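Local coordinates for protein beta-xylanase (Roseburia intestinalis L1-82, PDB 6SGF) that binds xylan weakly through this CBM86 carbohydrate-binding module, one domain of a larger enzyme that probably cuts internal beta-1,4-xylosidic linkages in xylan, at residues B[30-35]-B[39-44]; B[52-57]-B[102-107]; B[66-71]-B[119-124]; B[84-89]-B[108-113]. All coordinates share one frame; numbering follows the deposited sequence.

How the contacts relate
All four contacts lie in a beta sandwich of two antiparallel sheets. Contacts 1, 2 and 3 each join a strand of one sheet to a strand of the other. Contact 4 stays within the five-stranded sheet, on the side that holds the glycan. Contacts 3 and 4 have centres about 7 Å apart, and contacts 1 and 3 about 8 Å. Contact 2 lies farther off, about 20 Å from contacts 1 and 3. Contact 1 closes first along the chain. Contact 2 alternates with contacts 3 and 4, and contact 4 is nested within contact 3. Strand 103-110 serves contacts 2 and 4. Contacts 1, 3 and 4 share one xylose unit, so the core-packing sheet also carries the site.

Contact 1: residues B[30-35]-B[39-44]; sequences WKLSFA and NQVKWT. With XYP (beta-D-xylopyranose), chain H.
W30 and W43 bring two indole N-H groups together, NE1 to NE1 at 3.2 Å. Both are donors, so no hydrogen bond joins them. The edge of W43 points into one face of W30 (edge-to-face), with planes 54° apart. W30 NE1 donates a hydrogen bond to L14 O. With an alanine here, the W43 edge would probably face a gap and L14 O would lose its indole donor. L32 CD1 meets the edge of W43 at CH2, 3.8 Å away, and L32 CD2 lies 4.0 Å from V41 CG2. V41 CG1 lies over the centre of one face of the W43 ring. Nearer the turn, F34 CD2 packs 3.9 Å from N39 CB. N39 OD1 accepts A35 N at 3.0 Å and also K36 N, gripping two N-H groups of the turn. Q40 points away from strand 30-34. Its CG sits between the backbone N and carbonyl carbon (chi1 68°), and the extended chain beyond carries NE2 to O2 of the chain H xylose, a nearly straight hydrogen bond of 3.0 Å (169°). Rings and aliphatic groups pack between the sheets of a beta sandwich, and Q40 reaches the glycan site on the outer face.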
loop_
_atom_site.group_PDB
_atom_site.type_symbol
_atom_site.label_atom_id
_atom_site.label_comp_id
_atom_site.label_asym_id
_atom_site.label_seq_id
_atom_site.Cartn_x
_atom_site.Cartn_y
_atom_site.Cartn_z
ATOM N N TRP B 30 1.638 -3.884 8.983
ATOM C CA TRP B 30 1.267 -4.727 10.111
ATOM C C TRP B 30 2.398 -5.735 10.301
ATOM O O TRP B 30 2.585 -6.618 9.459
ATOM C CB TRP B 30 -0.069 -5.424 9.851
ATOM C CG TRP B 30 -1.283 -4.635 10.241
ATOM C CD1 TRP B 30 -2.235 -4.122 9.406
ATOM C CD2 TRP B 30 -1.665 -4.254 11.567
ATOM N NE1 TRP B 30 -3.201 -3.462 10.132
ATOM C CE2 TRP B 30 -2.866 -3.519 11.461
ATOM C CE3 TRP B 30 -1.102 -4.459 12.839
ATOM C CZ2 TRP B 30 -3.521 -2.988 12.578
ATOM C CZ3 TRP B 30 -1.757 -3.928 13.951
ATOM C CH2 TRP B 30 -2.960 -3.217 13.810
ATOM N N LYS B 31 3.156 -5.602 11.403
ATOM C CA LYS B 31 4.298 -6.458 11.699
ATOM C C LYS B 31 3.829 -7.578 12.625
ATOM O O LYS B 31 3.279 -7.318 13.697
ATOM C CB LYS B 31 5.451 -5.659 12.318
ATOM C CG LYS B 31 5.948 -4.517 11.397
ATOM C CD LYS B 31 7.391 -4.140 11.557
ATOM C CE LYS B 31 7.768 -3.074 10.523
ATOM N NZ LYS B 31 8.186 -3.646 9.249
ATOM N N LEU B 32 3.991 -8.820 12.182
ATOM C CA LEU B 32 3.420 -9.952 12.882
ATOM C C LEU B 32 4.514 -10.883 13.382
ATOM O O LEU B 32 5.557 -11.059 12.728
ATOM C CB LEU B 32 2.463 -10.742 11.975
ATOM C CG LEU B 32 1.479 -9.936 11.136
ATOM C CD1 LEU B 32 0.728 -10.903 10.210
ATOM C CD2 LEU B 32 0.536 -9.113 11.974
ATOM N N SER B 33 4.249 -11.484 14.547
ATOM C CA SER B 33 5.113 -12.498 15.122
ATOM C C SER B 33 4.259 -13.665 15.611
ATOM O O SER B 33 3.268 -13.463 16.315
ATOM C CB SER B 33 5.948 -11.933 16.279
ATOM O OG SER B 33 7.038 -12.792 16.492
ATOM N N PHE B 34 4.672 -14.877 15.272
ATOM C CA PHE B 34 3.878 -16.060 15.580
ATOM C C PHE B 34 4.661 -16.969 16.518
ATOM O O PHE B 34 5.807 -17.328 16.234
ATOM C CB PHE B 34 3.528 -16.856 14.339
ATOM C CG PHE B 34 2.920 -16.060 13.238
ATOM C CD1 PHE B 34 3.734 -15.526 12.247
ATOM C CD2 PHE B 34 1.561 -15.913 13.149
ATOM C CE1 PHE B 34 3.187 -14.801 11.204
ATOM C CE2 PHE B 34 0.991 -15.214 12.093
ATOM C CZ PHE B 34 1.822 -14.671 11.110
ATOM N N ALA B 35 4.044 -17.351 17.619
ATOM C CA ALA B 35 4.711 -18.182 18.602
ATOM C C ALA B 35 4.290 -19.642 18.553
ATOM O O ALA B 35 5.081 -20.512 18.938
ATOM C CB ALA B 35 4.417 -17.620 19.997
ATOM N N ASN B 39 -1.320 -19.914 15.046
ATOM C CA ASN B 39 -1.421 -18.506 15.403
ATOM C C ASN B 39 -1.755 -17.706 14.140
ATOM O O ASN B 39 -1.257 -17.990 13.045
ATOM C CB ASN B 39 -0.099 -17.958 15.974
ATOM C CG ASN B 39 0.063 -18.122 17.503
ATOM O OD1 ASN B 39 1.075 -17.688 18.053
ATOM N ND2 ASN B 39 -0.896 -18.734 18.168
ATOM N N GLN B 40 -2.568 -16.679 14.300
ATOM C CA GLN B 40 -3.099 -15.972 13.145
ATOM C C GLN B 40 -3.665 -14.613 13.557
ATOM O O GLN B 40 -3.877 -14.316 14.748
ATOM C CB GLN B 40 -4.176 -16.794 12.450
ATOM C CG GLN B 40 -5.400 -16.934 13.309
ATOM C CD GLN B 40 -6.419 -17.875 12.707
ATOM O OE1 GLN B 40 -6.935 -17.648 11.608
ATOM N NE2 GLN B 40 -6.706 -18.939 13.419
ATOM N N VAL B 41 -3.925 -13.791 12.532
ATOM C CA VAL B 41 -4.569 -12.492 12.689
ATOM C C VAL B 41 -5.707 -12.426 11.693
ATOM O O VAL B 41 -5.614 -12.980 10.591
ATOM C CB VAL B 41 -3.596 -11.319 12.458
ATOM C CG1 VAL B 41 -4.296 -9.973 12.675
ATOM C CG2 VAL B 41 -2.421 -11.436 13.363
ATOM N N LYS B 42 -6.793 -11.788 12.093
ATOM C CA LYS B 42 -7.940 -11.550 11.234
ATOM C C LYS B 42 -8.190 -10.050 11.201
ATOM O O LYS B 42 -8.258 -9.425 12.254
ATOM C CB LYS B 42 -9.178 -12.282 11.746
ATOM C CG LYS B 42 -10.438 -11.905 10.989
ATOM C CD LYS B 42 -11.674 -12.622 11.581
ATOM C CE LYS B 42 -12.926 -12.268 10.843
ATOM N NZ LYS B 42 -14.141 -12.957 11.397
ATOM N N TRP B 43 -8.287 -9.471 9.998
ATOM C CA TRP B 43 -8.556 -8.050 9.838
ATOM C C TRP B 43 -9.908 -7.814 9.164
ATOM O O TRP B 43 -10.226 -8.454 8.157
ATOM C CB TRP B 43 -7.504 -7.361 8.981
ATOM C CG TRP B 43 -6.115 -7.282 9.464
ATOM C CD1 TRP B 43 -5.540 -6.255 10.157
ATOM C CD2 TRP B 43 -5.088 -8.234 9.218
ATOM N NE1 TRP B 43 -4.201 -6.534 10.388
ATOM C CE2 TRP B 43 -3.904 -7.738 9.809
ATOM C CE3 TRP B 43 -5.054 -9.477 8.569
ATOM C CZ2 TRP B 43 -2.708 -8.422 9.749
ATOM C CZ3 TRP B 43 -3.867 -10.161 8.522
ATOM C CH2 TRP B 43 -2.704 -9.633 9.099
ATOM N N THR B 44 -10.648 -6.822 9.657
ATOM C CA THR B 44 -11.889 -6.395 9.042
ATOM C C THR B 44 -11.618 -5.407 7.914
ATOM O O THR B 44 -10.727 -4.555 8.008
ATOM C CB THR B 44 -12.808 -5.732 10.081
ATOM O OG1 THR B 44 -12.952 -6.588 11.230
ATOM C CG2 THR B 44 -14.198 -5.470 9.452
HETATM C C1 XYP H . -7.591 -23.020 13.564
HETATM C C2 XYP H . -7.468 -22.237 12.255
HETATM C C3 XYP H . -7.614 -23.167 11.101
HETATM C C4 XYP H . -6.743 -24.396 11.235
HETATM C C5 XYP H . -6.917 -25.125 12.574
HETATM O O2 XYP H . -8.420 -21.170 12.279
HETATM O O3 XYP H . -7.239 -22.438 9.897
HETATM O O4 XYP H . -7.099 -25.266 10.148
HETATM O O5 XYP H . -6.614 -24.146 13.620
#

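Contact 2: residues B[52-57]-B[102-107]; sequences SQVNAV and GAIDAV
G102 and S52 meet through a single water at one end of the beta sandwich, where strand 103-110 of one sheet faces strand 54-62 of the other. The water donates to G102 O and accepts from S52 N, each at 2.9 Å. The glycine has a positive phi of 81°, which suits a residue without a side chain. Two residues on, I104 turns into the sandwich. Its CG1 stands anti to the carbonyl carbon (chi1 -59°) and the chain runs on extended, which carries CD1 across to V54. The two side chains meet tip to tip, with I104 CD1 3.7 Å from V54 CG2. F128 and V72 also pack on I104. On the facing segment the chain then bends, and N55 and A56 both face E129 in a classic beta bulge. V107 is the next inward residue. It comes less close to the facing segment, though F128 touches both it and V57. V107 CG1 stops 4.7 Å from V57 CG1.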
loop_
_atom_site.group_PDB
_atom_site.type_symbol
_atom_site.label_atom_id
_atom_site.label_comp_id
_atom_site.label_asym_id
_atom_site.label_seq_id
_atom_site.Cartn_x
_atom_site.Cartn_y
_atom_site.Cartn_z
ATOM N N SER B 52 -19.457 -12.508 -5.022
ATOM C CA SER B 52 -19.604 -12.857 -6.440
ATOM C C SER B 52 -18.931 -11.842 -7.354
ATOM O O SER B 52 -18.801 -12.108 -8.556
ATOM C CB SER B 52 -21.046 -12.976 -6.928
ATOM O OG SER B 52 -21.489 -11.743 -7.541
ATOM N N GLN B 53 -18.580 -10.641 -6.843
ATOM C CA GLN B 53 -17.963 -9.614 -7.686
ATOM C C GLN B 53 -16.442 -9.720 -7.767
ATOM O O GLN B 53 -15.827 -8.982 -8.539
ATOM C CB GLN B 53 -18.228 -8.166 -7.204
ATOM C CG GLN B 53 -19.642 -7.715 -6.916
ATOM C CD GLN B 53 -19.647 -6.336 -6.217
ATOM O OE1 GLN B 53 -20.205 -5.364 -6.727
ATOM N NE2 GLN B 53 -19.006 -6.260 -5.047
ATOM N N VAL B 54 -15.800 -10.577 -6.977
ATOM C CA VAL B 54 -14.349 -10.526 -6.815
ATOM C C VAL B 54 -13.689 -11.612 -7.649
ATOM O O VAL B 54 -14.031 -12.798 -7.530
ATOM C CB VAL B 54 -13.956 -10.670 -5.332
ATOM C CG1 VAL B 54 -12.448 -10.718 -5.187
ATOM C CG2 VAL B 54 -14.526 -9.524 -4.524
ATOM N N ASN B 55 -12.735 -11.215 -8.486
ATOM C CA ASN B 55 -11.969 -12.197 -9.232
ATOM C C ASN B 55 -10.751 -12.675 -8.459
ATOM O O ASN B 55 -10.446 -13.865 -8.461
ATOM C CB ASN B 55 -11.505 -11.633 -10.575
ATOM C CG ASN B 55 -10.987 -12.711 -11.478
ATOM O OD1 ASN B 55 -11.692 -13.684 -11.749
ATOM N ND2 ASN B 55 -9.747 -12.571 -11.928
ATOM N N ALA B 56 -10.066 -11.771 -7.761
ATOM C CA ALA B 56 -8.793 -12.117 -7.153
ATOM C C ALA B 56 -8.581 -11.242 -5.931
ATOM O O ALA B 56 -8.975 -10.069 -5.917
ATOM C CB ALA B 56 -7.638 -11.925 -8.163
ATOM N N VAL B 57 -7.962 -11.829 -4.911
ATOM C CA VAL B 57 -7.504 -11.102 -3.730
ATOM C C VAL B 57 -5.990 -11.293 -3.632
ATOM O O VAL B 57 -5.512 -12.426 -3.509
ATOM C CB VAL B 57 -8.191 -11.592 -2.442
ATOM C CG1 VAL B 57 -7.746 -10.741 -1.264
ATOM C CG2 VAL B 57 -9.735 -11.541 -2.558
ATOM N N GLY B 102 -22.295 -14.668 -0.297
ATOM C CA GLY B 102 -22.233 -13.626 0.702
ATOM C C GLY B 102 -21.209 -12.556 0.364
ATOM O O GLY B 102 -20.852 -12.335 -0.792
ATOM N N ALA B 103 -20.741 -11.875 1.405
ATOM C CA ALA B 103 -19.827 -10.753 1.264
ATOM C C ALA B 103 -18.506 -11.058 1.957
ATOM O O ALA B 103 -18.477 -11.747 2.985
ATOM C CB ALA B 103 -20.423 -9.478 1.846
ATOM N N ILE B 104 -17.415 -10.567 1.379
ATOM C CA ILE B 104 -16.115 -10.659 2.032
ATOM C C ILE B 104 -16.103 -9.604 3.118
ATOM O O ILE B 104 -16.199 -8.412 2.823
ATOM C CB ILE B 104 -14.958 -10.439 1.048
ATOM C CG1 ILE B 104 -15.011 -11.468 -0.073
ATOM C CG2 ILE B 104 -13.611 -10.460 1.826
ATOM C CD1 ILE B 104 -14.119 -11.125 -1.251
ATOM N N ASP B 105 -15.958 -10.031 4.368
ATOM C CA ASP B 105 -15.929 -9.105 5.488
ATOM C C ASP B 105 -14.550 -8.990 6.122
ATOM O O ASP B 105 -14.303 -8.031 6.867
ATOM C CB ASP B 105 -16.932 -9.535 6.576
ATOM C CG ASP B 105 -16.658 -10.947 7.128
ATOM O OD1 ASP B 105 -16.303 -11.854 6.350
ATOM O OD2 ASP B 105 -16.825 -11.163 8.345
ATOM N N ALA B 106 -13.639 -9.912 5.830
ATOM C CA ALA B 106 -12.350 -9.933 6.514
ATOM C C ALA B 106 -11.355 -10.769 5.719
ATOM O O ALA B 106 -11.731 -11.547 4.840
ATOM C CB ALA B 106 -12.475 -10.494 7.934
ATOM N N VAL B 107 -10.070 -10.601 6.067
ATOM C CA VAL B 107 -8.971 -11.424 5.568
ATOM C C VAL B 107 -8.080 -11.808 6.744
ATOM O O VAL B 107 -8.185 -11.255 7.840
ATOM C CB VAL B 107 -8.150 -10.699 4.483
ATOM C CG1 VAL B 107 -9.056 -10.382 3.275
ATOM C CG2 VAL B 107 -7.489 -9.462 5.041
HETATM O O HOH W 1 -21.889 -12.784 -3.452
#

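Contact 3: residues B[66-71]-B[119-124]; sequences VPISLK and ATVSLV. With XYP (beta-D-xylopyranose), chain H.
V66 and A119 form the tight end of this contact. Their CB atoms are 4.0 Å apart and their CA atoms 5.2 Å. V66 CG1, set between its backbone N and carbonyl carbon (chi1 60°), lies 3.9 Å from T120 O. No hydrogen bond links the two segments, so apolar contact does the joining. I68 and V121 come next and cross at about a right angle. I68 CG2 touches V121 CG1 at 4.2 Å. The same isoleucine also packs on V61 and I109, which encloses it within the sandwich.

Beyond this pair the segments diverge. The end of L70 comes nearer, but its CD2 is still 6.5 Å from L123 CD1, and it packs on F59 and I109. On the outer side, T120 points away from segment 66-71; its side chain touches S33 and K65, and the residue is partly exposed. K71 extends from the other face of its sheet, far from the second segment. Its NZ donates to O3 of the chain H xylose at 2.9 Å and, weakly, to O2 at 3.0 Å. It also forms a salt bridge with D78 and a hydrogen bond to Q40 OE1. These two protein partners help fix the ammonium group beside O2 and O3 of the sugar. Strand 68-73 thus faces the core of the CBM86 beta sandwich on one side and its xylan-binding site on the other.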
loop_
_atom_site.group_PDB
_atom_site.type_symbol
_atom_site.label_atom_id
_atom_site.label_comp_id
_atom_site.label_asym_id
_atom_site.label_seq_id
_atom_site.Cartn_x
_atom_site.Cartn_y
_atom_site.Cartn_z
ATOM N N VAL B 66 8.767 -16.893 7.335
ATOM C CA VAL B 66 8.099 -18.170 7.598
ATOM C C VAL B 66 7.069 -18.389 6.493
ATOM O O VAL B 66 6.493 -17.400 6.001
ATOM C CB VAL B 66 7.463 -18.166 9.000
ATOM C CG1 VAL B 66 6.425 -17.027 9.099
ATOM C CG2 VAL B 66 6.825 -19.525 9.320
ATOM N N PRO B 67 6.800 -19.626 6.049
ATOM C CA PRO B 67 5.681 -19.824 5.108
ATOM C C PRO B 67 4.364 -19.393 5.740
ATOM O O PRO B 67 4.164 -19.548 6.946
ATOM C CB PRO B 67 5.702 -21.331 4.823
ATOM C CG PRO B 67 7.125 -21.772 5.184
ATOM C CD PRO B 67 7.518 -20.891 6.318
ATOM N N ILE B 68 3.469 -18.822 4.925
ATOM C CA ILE B 68 2.227 -18.270 5.457
ATOM C C ILE B 68 1.018 -18.901 4.769
ATOM O O ILE B 68 1.078 -19.364 3.632
ATOM C CB ILE B 68 2.137 -16.718 5.347
ATOM C CG1 ILE B 68 2.260 -16.224 3.892
ATOM C CG2 ILE B 68 3.159 -16.082 6.210
ATOM C CD1 ILE B 68 2.123 -14.742 3.760
ATOM N N SER B 69 -0.103 -18.855 5.487
ATOM C CA SER B 69 -1.420 -19.210 5.000
ATOM C C SER B 69 -2.281 -17.957 4.944
ATOM O O SER B 69 -2.200 -17.092 5.824
ATOM C CB SER B 69 -2.034 -20.272 5.917
ATOM O OG SER B 69 -1.218 -21.438 5.808
ATOM N N LEU B 70 -3.062 -17.837 3.880
ATOM C CA LEU B 70 -3.857 -16.658 3.613
ATOM C C LEU B 70 -5.328 -17.054 3.561
ATOM O O LEU B 70 -5.682 -18.108 3.013
ATOM C CB LEU B 70 -3.421 -16.000 2.316
ATOM C CG LEU B 70 -1.938 -15.627 2.271
ATOM C CD1 LEU B 70 -1.571 -15.196 0.838
ATOM C CD2 LEU B 70 -1.550 -14.578 3.245
ATOM N N LYS B 71 -6.181 -16.199 4.105
ATOM C CA LYS B 71 -7.604 -16.481 4.228
ATOM C C LYS B 71 -8.452 -15.304 3.766
ATOM O O LYS B 71 -8.157 -14.155 4.089
ATOM C CB LYS B 71 -7.989 -16.783 5.685
ATOM C CG LYS B 71 -7.312 -17.994 6.270
ATOM C CD LYS B 71 -7.780 -18.196 7.731
ATOM C CE LYS B 71 -7.185 -19.430 8.390
ATOM N NZ LYS B 71 -7.935 -19.658 9.680
ATOM N N ALA B 119 9.523 -16.603 13.615
ATOM C CA ALA B 119 8.479 -16.660 12.594
ATOM C C ALA B 119 7.796 -15.301 12.543
ATOM O O ALA B 119 6.984 -14.978 13.410
ATOM C CB ALA B 119 7.480 -17.758 12.932
ATOM N N THR B 120 8.157 -14.491 11.550
ATOM C CA THR B 120 7.652 -13.132 11.438
ATOM C C THR B 120 7.366 -12.832 9.970
ATOM O O THR B 120 7.942 -13.445 9.063
ATOM C CB THR B 120 8.645 -12.097 12.030
ATOM O OG1 THR B 120 9.874 -12.130 11.312
ATOM C CG2 THR B 120 8.965 -12.381 13.491
ATOM N N VAL B 121 6.475 -11.866 9.751
ATOM C CA VAL B 121 6.151 -11.374 8.412
ATOM C C VAL B 121 5.469 -10.023 8.596
ATOM O O VAL B 121 4.926 -9.724 9.661
ATOM C CB VAL B 121 5.252 -12.365 7.625
ATOM C CG1 VAL B 121 3.855 -12.497 8.281
ATOM C CG2 VAL B 121 5.119 -11.917 6.183
ATOM N N SER B 122 5.523 -9.185 7.565
ATOM C CA SER B 122 4.800 -7.917 7.546
ATOM C C SER B 122 3.756 -7.907 6.443
ATOM O O SER B 122 4.034 -8.330 5.316
ATOM C CB SER B 122 5.759 -6.757 7.330
ATOM O OG SER B 122 6.699 -6.730 8.364
ATOM N N LEU B 123 2.562 -7.402 6.755
ATOM C CA LEU B 123 1.527 -7.213 5.750
ATOM C C LEU B 123 1.586 -5.776 5.264
ATOM O O LEU B 123 1.480 -4.851 6.073
ATOM C CB LEU B 123 0.133 -7.537 6.299
ATOM C CG LEU B 123 -1.015 -7.227 5.333
ATOM C CD1 LEU B 123 -1.054 -8.141 4.136
ATOM C CD2 LEU B 123 -2.356 -7.245 6.023
ATOM N N VAL B 124 1.700 -5.602 3.947
ATOM C CA VAL B 124 1.775 -4.302 3.286
ATOM C C VAL B 124 0.416 -3.840 2.805
ATOM O O VAL B 124 0.014 -2.696 3.036
ATOM C CB VAL B 124 2.773 -4.385 2.102
ATOM C CG1 VAL B 124 2.799 -3.079 1.300
ATOM C CG2 VAL B 124 4.148 -4.825 2.604
HETATM C C1 XYP H . -7.591 -23.020 13.564
HETATM C C2 XYP H . -7.468 -22.237 12.255
HETATM C C3 XYP H . -7.614 -23.167 11.101
HETATM C C4 XYP H . -6.743 -24.396 11.235
HETATM C C5 XYP H . -6.917 -25.125 12.574
HETATM O O2 XYP H . -8.420 -21.170 12.279
HETATM O O3 XYP H . -7.239 -22.438 9.897
HETATM O O4 XYP H . -7.099 -25.266 10.148
HETATM O O5 XYP H . -6.614 -24.146 13.620
#

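Contact 4: residues B[84-89]-B[108-113]; sequences TQYGLS and GIMITE. With XYP (beta-D-xylopyranose), chain C; XYP (beta-D-xylopyranose), chain H; XYP (beta-D-xylopyranose), chain D.
Y86 turns the edge of its ring toward M110, with CE1 3.9 Å from the methyl CE. T112 crosses Y86 at about a right angle, and its CG2 lies 4.1 Å from Y86 CD1. The methionine chain is bent at its last torsion (chi3 74°), which brings CE close to the sugars as well as to the ring. CE is 3.2 Å from O3 of the chain H xylose. One face of Y86 carries the glycan, with C1 of the chain D unit over the ring centre. T84 CG2 backs the opposite face. Y86 CE1 comes 3.3 Å from O5 of the chain C unit. A serine in its place would probably leave the chain C and chain D units without their flat platform and M110 without its ring neighbour. A water 2.9 Å from T112 OG1 takes a weak bond from G87 N. Strand 68-73 runs between strands 84-88 and 103-110 in the five-stranded sheet, and S69 on it touches Y86, M110 and T112.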
loop_
_atom_site.group_PDB
_atom_site.type_symbol
_atom_site.label_atom_id
_atom_site.label_comp_id
_atom_site.label_asym_id
_atom_site.label_seq_id
_atom_site.Cartn_x
_atom_site.Cartn_y
_atom_site.Cartn_z
ATOM N N THR B 84 -8.849 -20.363 1.204
ATOM C CA THR B 84 -7.625 -20.418 1.986
ATOM C C THR B 84 -6.538 -21.061 1.136
ATOM O O THR B 84 -6.794 -22.034 0.425
ATOM C CB THR B 84 -7.821 -21.240 3.270
ATOM O OG1 THR B 84 -8.948 -20.736 3.992
ATOM C CG2 THR B 84 -6.595 -21.170 4.156
ATOM N N GLN B 85 -5.319 -20.546 1.221
ATOM C CA GLN B 85 -4.174 -21.217 0.611
ATOM C C GLN B 85 -3.136 -21.359 1.709
ATOM O O GLN B 85 -3.000 -20.468 2.538
ATOM C CB GLN B 85 -3.644 -20.449 -0.589
ATOM C CG GLN B 85 -4.556 -20.545 -1.790
ATOM C CD GLN B 85 -3.840 -20.294 -3.106
ATOM O OE1 GLN B 85 -2.622 -20.079 -3.143
ATOM N NE2 GLN B 85 -4.594 -20.338 -4.204
ATOM N N TYR B 86 -2.444 -22.496 1.753
ATOM C CA TYR B 86 -1.524 -22.788 2.831
ATOM C C TYR B 86 -0.081 -22.937 2.358
ATOM O O TYR B 86 0.179 -23.382 1.237
ATOM C CB TYR B 86 -1.911 -24.094 3.517
ATOM C CG TYR B 86 -3.310 -24.230 4.017
ATOM C CD1 TYR B 86 -3.644 -23.839 5.297
ATOM C CD2 TYR B 86 -4.319 -24.796 3.209
ATOM C CE1 TYR B 86 -4.943 -24.009 5.782
ATOM C CE2 TYR B 86 -5.611 -24.962 3.687
ATOM C CZ TYR B 86 -5.909 -24.565 4.980
ATOM O OH TYR B 86 -7.172 -24.705 5.492
ATOM N N GLY B 87 0.848 -22.633 3.262
ATOM C CA GLY B 87 2.271 -22.932 3.091
ATOM C C GLY B 87 2.959 -22.168 1.985
ATOM O O GLY B 87 3.822 -22.724 1.289
ATOM N N LEU B 88 2.589 -20.901 1.801
ATOM C CA LEU B 88 3.082 -20.085 0.707
ATOM C C LEU B 88 4.395 -19.413 1.097
ATOM O O LEU B 88 4.537 -18.901 2.208
ATOM C CB LEU B 88 2.054 -19.011 0.323
ATOM C CG LEU B 88 0.623 -19.468 0.014
ATOM C CD1 LEU B 88 -0.291 -18.260 -0.173
ATOM C CD2 LEU B 88 0.607 -20.383 -1.218
ATOM N N SER B 89 5.358 -19.439 0.175
ATOM C CA SER B 89 6.662 -18.838 0.397
ATOM C C SER B 89 7.223 -18.395 -0.950
ATOM O O SER B 89 6.755 -18.815 -2.011
ATOM C CB SER B 89 7.657 -19.787 1.091
ATOM O OG SER B 89 8.069 -20.823 0.223
ATOM N N GLY B 108 -7.219 -12.803 6.526
ATOM C CA GLY B 108 -6.358 -13.265 7.591
ATOM C C GLY B 108 -5.050 -13.851 7.085
ATOM O O GLY B 108 -4.919 -14.229 5.912
ATOM N N ILE B 109 -4.086 -13.909 8.002
ATOM C CA ILE B 109 -2.796 -14.552 7.799
ATOM C C ILE B 109 -2.568 -15.472 8.986
ATOM O O ILE B 109 -2.827 -15.073 10.128
ATOM C CB ILE B 109 -1.638 -13.548 7.680
ATOM C CG1 ILE B 109 -1.829 -12.665 6.446
ATOM C CG2 ILE B 109 -0.296 -14.335 7.685
ATOM C CD1 ILE B 109 -0.711 -11.570 6.309
ATOM N N MET B 110 -2.117 -16.697 8.712
ATOM C CA MET B 110 -1.897 -17.737 9.712
ATOM C C MET B 110 -0.611 -18.499 9.379
ATOM O O MET B 110 -0.193 -18.539 8.224
ATOM C CB MET B 110 -3.101 -18.699 9.729
ATOM C CG MET B 110 -2.963 -19.878 10.638
ATOM S SD MET B 110 -4.432 -20.959 10.530
ATOM C CE MET B 110 -4.241 -21.769 8.953
ATOM N N ILE B 111 0.012 -19.126 10.378
ATOM C CA ILE B 111 1.126 -20.047 10.118
ATOM C C ILE B 111 0.695 -21.475 10.433
ATOM O O ILE B 111 -0.092 -21.715 11.353
ATOM C CB ILE B 111 2.406 -19.694 10.907
ATOM C CG1 ILE B 111 2.159 -19.678 12.408
ATOM C CG2 ILE B 111 2.972 -18.366 10.399
ATOM C CD1 ILE B 111 3.345 -20.266 13.187
ATOM N N THR B 112 1.241 -22.428 9.672
ATOM C CA THR B 112 1.007 -23.845 9.932
ATOM C C THR B 112 2.227 -24.541 10.509
ATOM O O THR B 112 2.156 -25.741 10.817
ATOM C CB THR B 112 0.585 -24.592 8.660
ATOM O OG1 THR B 112 1.551 -24.376 7.635
ATOM C CG2 THR B 112 -0.767 -24.109 8.164
ATOM N N GLU B 113 3.344 -23.841 10.664
ATOM C CA GLU B 113 4.540 -24.461 11.235
ATOM C C GLU B 113 4.306 -24.926 12.676
ATOM O O GLU B 113 3.875 -24.148 13.538
ATOM C CB GLU B 113 5.683 -23.452 11.190
ATOM C CG GLU B 113 7.087 -24.001 11.128
ATOM C CD GLU B 113 7.394 -24.651 9.793
ATOM O OE1 GLU B 113 7.681 -23.927 8.790
ATOM O OE2 GLU B 113 7.347 -25.895 9.764
HETATM C C1 XYP C . -6.218 -26.189 9.623
HETATM C C2 XYP C . -6.945 -27.170 8.702
HETATM C C3 XYP C . -6.013 -28.121 8.032
HETATM C C4 XYP C . -4.945 -27.349 7.344
HETATM C C5 XYP C . -4.265 -26.305 8.238
HETATM O O2 XYP C . -7.890 -27.939 9.449
HETATM O O3 XYP C . -6.741 -28.838 7.013
HETATM O O4 XYP C . -3.872 -28.193 6.935
HETATM O O5 XYP C . -5.245 -25.389 8.795
HETATM C C1 XYP H . -7.591 -23.020 13.564
HETATM C C2 XYP H . -7.468 -22.237 12.255
HETATM C C3 XYP H . -7.614 -23.167 11.101
HETATM C C4 XYP H . -6.743 -24.396 11.235
HETATM C C5 XYP H . -6.917 -25.125 12.574
HETATM O O2 XYP H . -8.420 -21.170 12.279
HETATM O O3 XYP H . -7.239 -22.438 9.897
HETATM O O4 XYP H . -7.099 -25.266 10.148
HETATM O O5 XYP H . -6.614 -24.146 13.620
HETATM C C1 XYP D . -3.213 -28.016 5.738
HETATM C C2 XYP D . -1.737 -28.329 5.522
HETATM C C3 XYP D . -1.352 -28.204 4.085
HETATM C C4 XYP D . -2.285 -29.005 3.222
HETATM C C5 XYP D . -3.742 -28.580 3.410
HETATM O O2 XYP D . -1.005 -27.413 6.344
HETATM O O3 XYP D . -0.001 -28.689 3.897
HETATM O O4 XYP D . -1.887 -28.824 1.861
HETATM O O5 XYP D . -4.171 -28.725 4.817
HETATM O O HOH W 2 1.588 -21.732 6.381
#